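ORF14 (Streptomyces clavuligerus, PDB 2WPX) is a tandem GNAT-family protein of the clavulanic acid biosynthesis pathway that binds acetyl-CoA and probably acts as an acyltransferase. Local coordinates at residues Y236-V241 against L286-Y291. Residues are numbered along the deposited sequence; the frame is centred on the assembly and turned at random.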
loop_
_atom_site.group_PDB
_atom_site.type_symbol
_atom_site.label_atom_id
_atom_site.label_comp_id
_atom_site.label_asym_id
_atom_site.label_seq_id
_atom_site.Cartn_x
_atom_site.Cartn_y
_atom_site.Cartn_z
ATOM N N TYR A 236 -7.068 11.751 5.789
ATOM C CA TYR A 236 -7.953 12.156 6.884
ATOM C C TYR A 236 -7.458 11.510 8.181
ATOM O O TYR A 236 -7.249 10.274 8.227
ATOM C CB TYR A 236 -9.410 11.754 6.607
ATOM C CG TYR A 236 -10.052 12.462 5.456
ATOM C CD1 TYR A 236 -9.867 12.012 4.120
ATOM C CD2 TYR A 236 -10.851 13.580 5.665
ATOM C CE1 TYR A 236 -10.463 12.654 3.060
ATOM C CE2 TYR A 236 -11.449 14.226 4.585
ATOM C CZ TYR A 236 -11.234 13.759 3.310
ATOM O OH TYR A 236 -11.816 14.368 2.270
ATOM N N HIS A 237 -7.234 12.330 9.214
ATOM C CA HIS A 237 -6.646 11.841 10.471
ATOM C C HIS A 237 -7.514 12.149 11.692
ATOM O O HIS A 237 -8.087 13.216 11.789
ATOM C CB HIS A 237 -5.274 12.449 10.708
ATOM C CG HIS A 237 -4.316 12.197 9.595
ATOM N ND1 HIS A 237 -4.260 12.994 8.469
ATOM C CD2 HIS A 237 -3.384 11.224 9.415
ATOM C CE1 HIS A 237 -3.321 12.538 7.658
ATOM N NE2 HIS A 237 -2.763 11.475 8.216
ATOM N N THR A 238 -7.635 11.167 12.574
ATOM C CA THR A 238 -8.182 11.351 13.904
ATOM C C THR A 238 -7.148 10.848 14.910
ATOM O O THR A 238 -6.515 9.818 14.711
ATOM C CB THR A 238 -9.461 10.558 14.085
ATOM O OG1 THR A 238 -10.421 11.013 13.117
ATOM C CG2 THR A 238 -10.013 10.740 15.543
ATOM N N GLY A 239 -6.938 11.622 15.955
ATOM C CA GLY A 239 -5.991 11.276 17.004
ATOM C C GLY A 239 -6.632 11.333 18.381
ATOM O O GLY A 239 -7.624 12.024 18.606
ATOM N N ALA A 240 -6.103 10.545 19.309
ATOM C CA ALA A 240 -6.643 10.603 20.646
ATOM C C ALA A 240 -5.566 11.149 21.545
ATOM O O ALA A 240 -4.445 10.636 21.544
ATOM C CB ALA A 240 -7.072 9.246 21.113
ATOM N N VAL A 241 -5.898 12.197 22.296
ATOM C CA VAL A 241 -4.909 12.758 23.206
ATOM C C VAL A 241 -5.236 12.409 24.630
ATOM O O VAL A 241 -6.381 12.508 25.023
ATOM C CB VAL A 241 -4.755 14.301 23.076
ATOM C CG1 VAL A 241 -3.779 14.806 24.144
ATOM C CG2 VAL A 241 -4.237 14.677 21.677
ATOM N N LEU A 286 -13.923 4.574 13.901
ATOM C CA LEU A 286 -15.282 5.021 13.674
ATOM C C LEU A 286 -15.333 6.524 13.601
ATOM O O LEU A 286 -16.022 7.061 12.730
ATOM C CB LEU A 286 -16.228 4.517 14.737
ATOM C CG LEU A 286 -16.605 3.065 14.516
ATOM C CD1 LEU A 286 -17.271 2.636 15.789
ATOM C CD2 LEU A 286 -17.568 2.915 13.342
ATOM N N ALA A 287 -14.611 7.218 14.484
ATOM C CA ALA A 287 -14.595 8.684 14.389
ATOM C C ALA A 287 -13.932 9.120 13.082
ATOM O O ALA A 287 -14.426 10.025 12.425
ATOM C CB ALA A 287 -13.848 9.344 15.634
ATOM N N ASN A 288 -12.808 8.499 12.708
ATOM C CA ASN A 288 -12.159 8.861 11.428
ATOM C C ASN A 288 -13.012 8.532 10.194
ATOM O O ASN A 288 -12.987 9.264 9.218
ATOM C CB ASN A 288 -10.794 8.201 11.270
ATOM C CG ASN A 288 -9.808 9.070 10.458
ATOM O OD1 ASN A 288 -9.021 8.545 9.651
ATOM N ND2 ASN A 288 -9.845 10.396 10.674
ATOM N N LEU A 289 -13.742 7.421 10.228
ATOM C CA LEU A 289 -14.608 7.101 9.110
ATOM C C LEU A 289 -15.702 8.168 8.994
ATOM O O LEU A 289 -16.023 8.649 7.923
ATOM C CB LEU A 289 -15.203 5.703 9.233
ATOM C CG LEU A 289 -16.086 5.229 8.044
ATOM C CD1 LEU A 289 -15.256 5.088 6.822
ATOM C CD2 LEU A 289 -16.851 3.917 8.310
ATOM N N GLU A 290 -16.254 8.583 10.109
ATOM C CA GLU A 290 -17.314 9.529 10.015
ATOM C C GLU A 290 -16.779 10.821 9.411
ATOM O O GLU A 290 -17.494 11.532 8.681
ATOM C CB GLU A 290 -17.875 9.791 11.394
ATOM C CG GLU A 290 -19.067 10.709 11.397
ATOM C CD GLU A 290 -19.421 11.113 12.834
ATOM O OE1 GLU A 290 -18.547 11.554 13.599
ATOM O OE2 GLU A 290 -20.574 10.955 13.214
ATOM N N TYR A 291 -15.540 11.138 9.778
ATOM C CA TYR A 291 -14.881 12.330 9.363
ATOM C C TYR A 291 -14.629 12.254 7.822
ATOM O O TYR A 291 -14.948 13.182 7.096
ATOM C CB TYR A 291 -13.621 12.507 10.209
ATOM C CG TYR A 291 -12.711 13.610 9.745
ATOM C CD1 TYR A 291 -13.211 14.806 9.259
ATOM C CD2 TYR A 291 -11.345 13.451 9.767
ATOM C CE1 TYR A 291 -12.339 15.834 8.841
ATOM C CE2 TYR A 291 -10.504 14.440 9.367
ATOM C CZ TYR A 291 -10.990 15.617 8.908
ATOM O OH TYR A 291 -10.103 16.575 8.506
#
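Tyr236, Thr238, Asn288 and Tyr291 join a strand to a helix in the second GNAT domain of this tandem protein, where helix 280-295 packs against strand 234-242. The two segments run roughly antiparallel, their axes at 149° and 7.7 Å apart at closest approach. Tyr236 and Tyr291 form a T-shaped pair, planes at 81°: the CD2 edge of Tyr236 points at one face of Tyr291, offset toward the rim, with Tyr236 CD2 3.8 Å from Tyr291 CE2. Tyr291 CG, anti to the backbone N (chi1 171°), is carried toward the strand, and ring atom CE2 lies 3.6 Å from His237 O. Beyond the ring pair, Tyr236 OH is hydrogen-bonded to Glu296, and His295 meets the Tyr291 ring at about a right angle.

One helical turn back, the side chain of Asn288 reaches the strand backbone between Tyr236 and Thr238, its CB 3.4 Å from Thr238 OG1. The Thr238 and Asn288 side chains pass alongside in opposite senses; their CA atoms, 5.3 Å apart, are the nearest between the segments. Thr238 CG2, anti to its own backbone N, rests 4.1 Å from Ala287 CB, and Leu182 of the adjoining strand 180-185 touches both residues. Far from the acetyl-CoA pocket, the T-shaped pair sets apolar ring contact beside a buried polar patch where the Asn288 amide meets strand backbone and Thr238 hydroxyl.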